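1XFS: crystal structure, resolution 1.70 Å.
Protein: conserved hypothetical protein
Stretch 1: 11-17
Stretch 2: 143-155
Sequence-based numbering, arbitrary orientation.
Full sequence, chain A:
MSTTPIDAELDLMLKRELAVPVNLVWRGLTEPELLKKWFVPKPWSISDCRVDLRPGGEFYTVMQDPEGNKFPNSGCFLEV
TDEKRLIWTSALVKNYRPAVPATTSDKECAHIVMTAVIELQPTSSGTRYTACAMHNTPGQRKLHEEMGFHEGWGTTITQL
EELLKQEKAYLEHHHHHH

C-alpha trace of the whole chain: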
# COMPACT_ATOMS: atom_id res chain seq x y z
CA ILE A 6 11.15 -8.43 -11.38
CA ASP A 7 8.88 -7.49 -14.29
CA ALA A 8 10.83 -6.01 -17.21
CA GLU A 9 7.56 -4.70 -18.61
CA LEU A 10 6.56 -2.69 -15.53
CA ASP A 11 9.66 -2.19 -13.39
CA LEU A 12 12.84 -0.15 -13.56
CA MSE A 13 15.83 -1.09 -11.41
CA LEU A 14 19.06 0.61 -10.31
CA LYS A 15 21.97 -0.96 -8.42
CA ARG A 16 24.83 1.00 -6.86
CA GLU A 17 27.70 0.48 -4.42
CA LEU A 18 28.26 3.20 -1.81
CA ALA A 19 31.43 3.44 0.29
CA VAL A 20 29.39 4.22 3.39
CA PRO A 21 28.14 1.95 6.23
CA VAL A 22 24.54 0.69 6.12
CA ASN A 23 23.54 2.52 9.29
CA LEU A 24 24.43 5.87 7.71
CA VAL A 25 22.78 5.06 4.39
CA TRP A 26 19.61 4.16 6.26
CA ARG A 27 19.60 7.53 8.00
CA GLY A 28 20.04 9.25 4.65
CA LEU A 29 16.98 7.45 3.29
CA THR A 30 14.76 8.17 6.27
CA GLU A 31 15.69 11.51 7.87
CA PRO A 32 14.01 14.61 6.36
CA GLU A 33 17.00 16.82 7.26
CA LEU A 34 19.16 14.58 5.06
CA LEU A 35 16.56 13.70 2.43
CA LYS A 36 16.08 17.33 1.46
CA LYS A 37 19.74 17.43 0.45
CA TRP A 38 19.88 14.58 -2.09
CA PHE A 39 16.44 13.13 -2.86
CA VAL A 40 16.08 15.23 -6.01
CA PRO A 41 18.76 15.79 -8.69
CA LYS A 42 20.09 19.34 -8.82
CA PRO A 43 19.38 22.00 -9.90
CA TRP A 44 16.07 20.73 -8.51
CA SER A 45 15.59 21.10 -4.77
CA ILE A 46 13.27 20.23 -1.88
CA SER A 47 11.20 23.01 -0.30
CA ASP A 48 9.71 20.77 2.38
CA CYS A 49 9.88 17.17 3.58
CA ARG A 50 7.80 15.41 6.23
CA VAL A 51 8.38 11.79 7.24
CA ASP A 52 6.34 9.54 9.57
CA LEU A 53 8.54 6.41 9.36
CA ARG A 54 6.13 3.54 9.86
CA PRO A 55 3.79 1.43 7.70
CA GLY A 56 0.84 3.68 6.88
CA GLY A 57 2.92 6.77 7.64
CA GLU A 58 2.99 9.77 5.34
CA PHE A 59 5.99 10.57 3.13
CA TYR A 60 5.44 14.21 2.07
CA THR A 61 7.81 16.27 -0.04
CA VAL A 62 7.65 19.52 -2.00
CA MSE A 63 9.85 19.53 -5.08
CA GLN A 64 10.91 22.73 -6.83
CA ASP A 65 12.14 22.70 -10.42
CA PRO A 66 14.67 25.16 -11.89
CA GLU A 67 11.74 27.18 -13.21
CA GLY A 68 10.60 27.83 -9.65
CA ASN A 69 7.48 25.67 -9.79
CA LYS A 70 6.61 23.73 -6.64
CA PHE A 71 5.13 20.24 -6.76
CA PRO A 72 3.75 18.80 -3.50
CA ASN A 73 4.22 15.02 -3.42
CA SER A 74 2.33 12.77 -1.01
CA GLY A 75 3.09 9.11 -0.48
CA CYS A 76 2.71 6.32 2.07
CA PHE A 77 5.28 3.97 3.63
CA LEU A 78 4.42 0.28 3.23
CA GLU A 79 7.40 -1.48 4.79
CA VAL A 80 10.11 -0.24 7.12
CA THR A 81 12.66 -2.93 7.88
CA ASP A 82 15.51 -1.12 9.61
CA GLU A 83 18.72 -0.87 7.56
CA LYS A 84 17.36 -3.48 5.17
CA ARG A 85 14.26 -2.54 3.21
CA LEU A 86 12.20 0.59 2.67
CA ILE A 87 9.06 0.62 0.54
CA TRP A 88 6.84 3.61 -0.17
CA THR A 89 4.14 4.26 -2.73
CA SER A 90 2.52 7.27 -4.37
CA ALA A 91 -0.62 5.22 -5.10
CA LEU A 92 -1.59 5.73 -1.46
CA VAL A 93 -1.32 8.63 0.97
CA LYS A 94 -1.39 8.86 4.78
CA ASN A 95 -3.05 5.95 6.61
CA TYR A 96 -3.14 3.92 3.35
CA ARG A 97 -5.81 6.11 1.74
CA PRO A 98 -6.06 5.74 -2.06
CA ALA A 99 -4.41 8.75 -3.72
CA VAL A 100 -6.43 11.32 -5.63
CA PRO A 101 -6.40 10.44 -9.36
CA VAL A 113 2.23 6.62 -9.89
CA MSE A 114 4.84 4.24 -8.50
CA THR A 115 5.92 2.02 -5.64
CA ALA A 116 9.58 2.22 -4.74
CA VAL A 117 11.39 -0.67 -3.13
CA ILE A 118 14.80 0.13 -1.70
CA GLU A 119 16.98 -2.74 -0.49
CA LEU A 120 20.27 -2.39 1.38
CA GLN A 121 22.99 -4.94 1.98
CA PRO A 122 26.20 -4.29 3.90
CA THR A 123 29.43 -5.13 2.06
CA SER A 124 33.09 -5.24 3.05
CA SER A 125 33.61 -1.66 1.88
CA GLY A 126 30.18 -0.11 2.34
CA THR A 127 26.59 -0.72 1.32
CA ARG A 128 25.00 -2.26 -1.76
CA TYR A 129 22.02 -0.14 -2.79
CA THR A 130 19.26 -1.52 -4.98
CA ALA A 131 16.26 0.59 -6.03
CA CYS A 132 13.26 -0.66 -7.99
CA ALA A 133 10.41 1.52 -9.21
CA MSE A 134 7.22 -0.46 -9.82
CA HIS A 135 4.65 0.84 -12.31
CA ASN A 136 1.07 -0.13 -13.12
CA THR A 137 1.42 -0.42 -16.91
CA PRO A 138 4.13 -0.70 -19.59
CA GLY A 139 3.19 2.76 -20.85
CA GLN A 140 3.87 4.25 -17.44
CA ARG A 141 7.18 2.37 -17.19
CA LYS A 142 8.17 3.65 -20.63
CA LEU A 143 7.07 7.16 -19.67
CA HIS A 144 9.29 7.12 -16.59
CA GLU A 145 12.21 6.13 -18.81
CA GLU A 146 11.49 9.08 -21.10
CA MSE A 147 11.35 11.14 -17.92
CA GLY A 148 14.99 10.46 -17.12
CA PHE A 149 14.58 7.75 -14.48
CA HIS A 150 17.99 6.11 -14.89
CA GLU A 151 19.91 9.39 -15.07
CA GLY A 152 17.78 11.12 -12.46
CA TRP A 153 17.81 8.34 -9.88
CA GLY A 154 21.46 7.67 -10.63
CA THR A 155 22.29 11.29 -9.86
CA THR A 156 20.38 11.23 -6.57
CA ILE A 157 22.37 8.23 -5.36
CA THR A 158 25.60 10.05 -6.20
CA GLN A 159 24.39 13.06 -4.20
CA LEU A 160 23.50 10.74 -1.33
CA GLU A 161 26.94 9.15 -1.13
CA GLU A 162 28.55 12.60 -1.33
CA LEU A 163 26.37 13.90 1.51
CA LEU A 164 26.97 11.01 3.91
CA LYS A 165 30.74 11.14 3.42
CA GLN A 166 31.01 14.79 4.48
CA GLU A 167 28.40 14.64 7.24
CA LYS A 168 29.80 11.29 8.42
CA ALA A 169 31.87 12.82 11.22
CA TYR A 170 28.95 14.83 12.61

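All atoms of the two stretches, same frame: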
# COMPACT_ATOMS: atom_id res chain seq x y z
N ASP A 11 8.70 -2.70 -14.37
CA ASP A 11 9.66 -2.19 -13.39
C ASP A 11 10.98 -1.68 -13.92
O ASP A 11 11.47 -2.13 -14.96
CB ASP A 11 9.95 -3.29 -12.36
CG ASP A 11 8.69 -3.90 -11.79
OD1 ASP A 11 7.71 -3.15 -11.60
OD2 ASP A 11 8.68 -5.12 -11.53
N LEU A 12 11.54 -0.71 -13.21
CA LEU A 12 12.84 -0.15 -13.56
C LEU A 12 13.72 -0.35 -12.33
O LEU A 12 13.29 -0.07 -11.20
CB LEU A 12 12.71 1.33 -13.90
CG LEU A 12 11.91 1.65 -15.18
CD1 LEU A 12 11.82 3.16 -15.36
CD2 LEU A 12 12.57 1.00 -16.39
N MSE A 13 14.93 -0.84 -12.53
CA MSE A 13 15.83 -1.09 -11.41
C MSE A 13 17.16 -0.34 -11.53
O MSE A 13 17.60 0.00 -12.63
CB MSE A 13 16.11 -2.59 -11.28
CG MSE A 13 16.88 -2.98 -10.02
SE MSE A 13 17.15 -4.88 -9.82
CE MSE A 13 18.92 -5.02 -10.58
N LEU A 14 17.78 -0.08 -10.38
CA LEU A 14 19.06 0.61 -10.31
C LEU A 14 19.88 0.03 -9.17
O LEU A 14 19.41 -0.05 -8.04
CB LEU A 14 18.84 2.11 -10.08
CG LEU A 14 20.06 3.02 -10.02
CD1 LEU A 14 20.81 2.98 -11.34
CD2 LEU A 14 19.62 4.44 -9.71
N LYS A 15 21.11 -0.40 -9.46
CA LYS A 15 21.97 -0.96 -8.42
C LYS A 15 23.25 -0.14 -8.31
O LYS A 15 23.88 0.17 -9.32
CB LYS A 15 22.32 -2.42 -8.74
CG LYS A 15 23.04 -3.13 -7.59
CD LYS A 15 23.35 -4.59 -7.92
CE LYS A 15 24.43 -4.71 -8.98
NZ LYS A 15 25.71 -4.11 -8.51
N ARG A 16 23.63 0.21 -7.08
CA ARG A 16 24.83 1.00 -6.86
C ARG A 16 25.58 0.54 -5.61
O ARG A 16 25.01 -0.08 -4.72
CB ARG A 16 24.45 2.48 -6.71
CG ARG A 16 23.92 3.13 -7.99
CD ARG A 16 25.06 3.46 -8.94
NE ARG A 16 25.91 4.50 -8.37
CZ ARG A 16 25.62 5.80 -8.43
NH1 ARG A 16 24.51 6.21 -9.03
NH2 ARG A 16 26.42 6.69 -7.86
N GLU A 17 26.87 0.84 -5.57
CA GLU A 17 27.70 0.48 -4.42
C GLU A 17 28.18 1.78 -3.78
O GLU A 17 28.83 2.59 -4.44
CB GLU A 17 28.92 -0.34 -4.87
CG GLU A 17 28.58 -1.63 -5.60
CD GLU A 17 28.02 -2.71 -4.68
OE1 GLU A 17 27.61 -3.77 -5.19
OE2 GLU A 17 28.01 -2.50 -3.45
N LEU A 143 7.14 5.73 -19.92
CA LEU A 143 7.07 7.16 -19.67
C LEU A 143 8.12 7.60 -18.66
O LEU A 143 8.75 8.65 -18.81
CB LEU A 143 5.68 7.54 -19.15
CG LEU A 143 5.46 9.02 -18.81
CD1 LEU A 143 5.65 9.87 -20.07
CD2 LEU A 143 4.07 9.22 -18.24
N HIS A 144 8.30 6.79 -17.62
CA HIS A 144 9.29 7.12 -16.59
C HIS A 144 10.68 7.11 -17.20
O HIS A 144 11.53 7.93 -16.83
CB HIS A 144 9.21 6.11 -15.43
CG HIS A 144 9.64 6.67 -14.11
ND1 HIS A 144 9.53 5.96 -12.93
CD2 HIS A 144 10.17 7.87 -13.78
CE1 HIS A 144 9.97 6.70 -11.93
NE2 HIS A 144 10.37 7.87 -12.42
N GLU A 145 10.92 6.20 -18.14
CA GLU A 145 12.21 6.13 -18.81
C GLU A 145 12.44 7.41 -19.60
O GLU A 145 13.53 7.98 -19.58
CB GLU A 145 12.26 4.93 -19.76
CG GLU A 145 12.39 3.58 -19.07
CD GLU A 145 12.51 2.44 -20.05
OE1 GLU A 145 13.32 2.56 -21.00
OE2 GLU A 145 11.82 1.42 -19.88
N GLU A 146 11.41 7.86 -20.30
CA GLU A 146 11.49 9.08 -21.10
C GLU A 146 11.51 10.30 -20.20
O GLU A 146 11.66 11.43 -20.66
CB GLU A 146 10.28 9.16 -22.04
CG GLU A 146 10.02 7.88 -22.81
CD GLU A 146 8.78 7.96 -23.68
OE1 GLU A 146 7.71 8.35 -23.15
OE2 GLU A 146 8.87 7.62 -24.87
N MSE A 147 11.35 10.06 -18.90
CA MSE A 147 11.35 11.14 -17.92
C MSE A 147 12.73 11.29 -17.28
O MSE A 147 12.95 12.18 -16.46
CB MSE A 147 10.31 10.84 -16.84
CG MSE A 147 9.65 12.08 -16.25
SE MSE A 147 8.47 12.94 -17.52
CE MSE A 147 6.89 11.87 -17.23
N GLY A 148 13.65 10.40 -17.66
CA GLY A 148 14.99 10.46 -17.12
C GLY A 148 15.15 9.71 -15.81
O GLY A 148 15.86 10.17 -14.91
N PHE A 149 14.50 8.56 -15.70
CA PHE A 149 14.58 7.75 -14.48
C PHE A 149 16.01 7.30 -14.17
O PHE A 149 16.53 7.59 -13.09
CB PHE A 149 13.67 6.52 -14.60
CG PHE A 149 13.92 5.48 -13.54
CD1 PHE A 149 14.85 4.46 -13.76
CD2 PHE A 149 13.26 5.53 -12.32
CE1 PHE A 149 15.11 3.51 -12.77
CE2 PHE A 149 13.51 4.59 -11.33
CZ PHE A 149 14.44 3.57 -11.55
N HIS A 150 16.63 6.60 -15.10
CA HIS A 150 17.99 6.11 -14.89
C HIS A 150 18.97 7.22 -14.54
O HIS A 150 19.68 7.12 -13.54
CB HIS A 150 18.47 5.35 -16.13
CG HIS A 150 19.83 4.74 -15.97
ND1 HIS A 150 20.99 5.48 -16.04
CD2 HIS A 150 20.21 3.46 -15.73
CE1 HIS A 150 22.03 4.68 -15.84
NE2 HIS A 150 21.58 3.45 -15.66
N GLU A 151 19.00 8.28 -15.34
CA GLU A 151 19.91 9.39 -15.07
C GLU A 151 19.54 10.10 -13.78
O GLU A 151 20.40 10.36 -12.93
CB GLU A 151 19.88 10.41 -16.22
CG GLU A 151 20.83 11.58 -16.01
CD GLU A 151 20.67 12.67 -17.06
OE1 GLU A 151 21.44 13.65 -17.03
OE2 GLU A 151 19.76 12.55 -17.91
N GLY A 152 18.26 10.43 -13.64
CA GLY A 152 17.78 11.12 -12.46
C GLY A 152 18.07 10.38 -11.17
O GLY A 152 18.72 10.92 -10.28
N TRP A 153 17.59 9.15 -11.07
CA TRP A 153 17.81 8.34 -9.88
C TRP A 153 19.30 8.10 -9.66
O TRP A 153 19.77 8.13 -8.53
CB TRP A 153 17.06 7.02 -9.99
CG TRP A 153 15.59 7.15 -9.67
CD1 TRP A 153 14.70 8.02 -10.24
CD2 TRP A 153 14.85 6.39 -8.70
NE1 TRP A 153 13.46 7.85 -9.69
CE2 TRP A 153 13.52 6.86 -8.74
CE3 TRP A 153 15.18 5.37 -7.81
CZ2 TRP A 153 12.51 6.34 -7.91
CZ3 TRP A 153 14.18 4.85 -6.99
CH2 TRP A 153 12.86 5.34 -7.05
N GLY A 154 20.03 7.89 -10.75
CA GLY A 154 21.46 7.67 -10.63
C GLY A 154 22.15 8.87 -10.00
O GLY A 154 23.05 8.71 -9.16
N THR A 155 21.73 10.06 -10.39
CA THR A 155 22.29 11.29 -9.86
C THR A 155 21.96 11.46 -8.37
O THR A 155 22.80 11.92 -7.59
CB THR A 155 21.78 12.52 -10.64
OG1 THR A 155 22.28 12.48 -11.98
CG2 THR A 155 22.23 13.82 -9.98

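Residues 11-17 form a β-strand that passes beside helix 149-155; the axes approach to 9.4 Å and their N-to-C directions differ by 37°, so the contact advances along both elements together. The CA atoms of Leu12 and Phe149 lie 8.1 Å apart, those of Leu14 and His150 7.2 Å. Strand alternation sends the CA-to-CB bonds of Leu12, Leu14 and Arg16 toward the second stretch, while that of Met13 (selenomethionine) points away.

Leu12 covers the most surface. Its CB sits 3.4 Å from Phe149 CE1 and 3.8 Å from the ring centroid, 25° off the normal, which places an aliphatic C-H group over the aromatic face: a CH-pi contact. In its m,t rotamer, Leu12 also brings CD1 to 3.9 Å from His144 CB, reaching the preceding helix.

Leu14, chi1 t and chi2 p, packs CD2 3.6 Å from Trp153 CB and 3.6 Å from Gly154 N. The contact with Gly154 N places the leucine methyl directly against the helix backbone.

One hydrogen bond joins the stretches: Arg16 NH1 donates to Gly154 O at 2.9 Å and 153°, with the oxygen near the guanidinium plane. The charged group thus adds a polar anchor to an otherwise largely apolar contact burying 428 Å² in total.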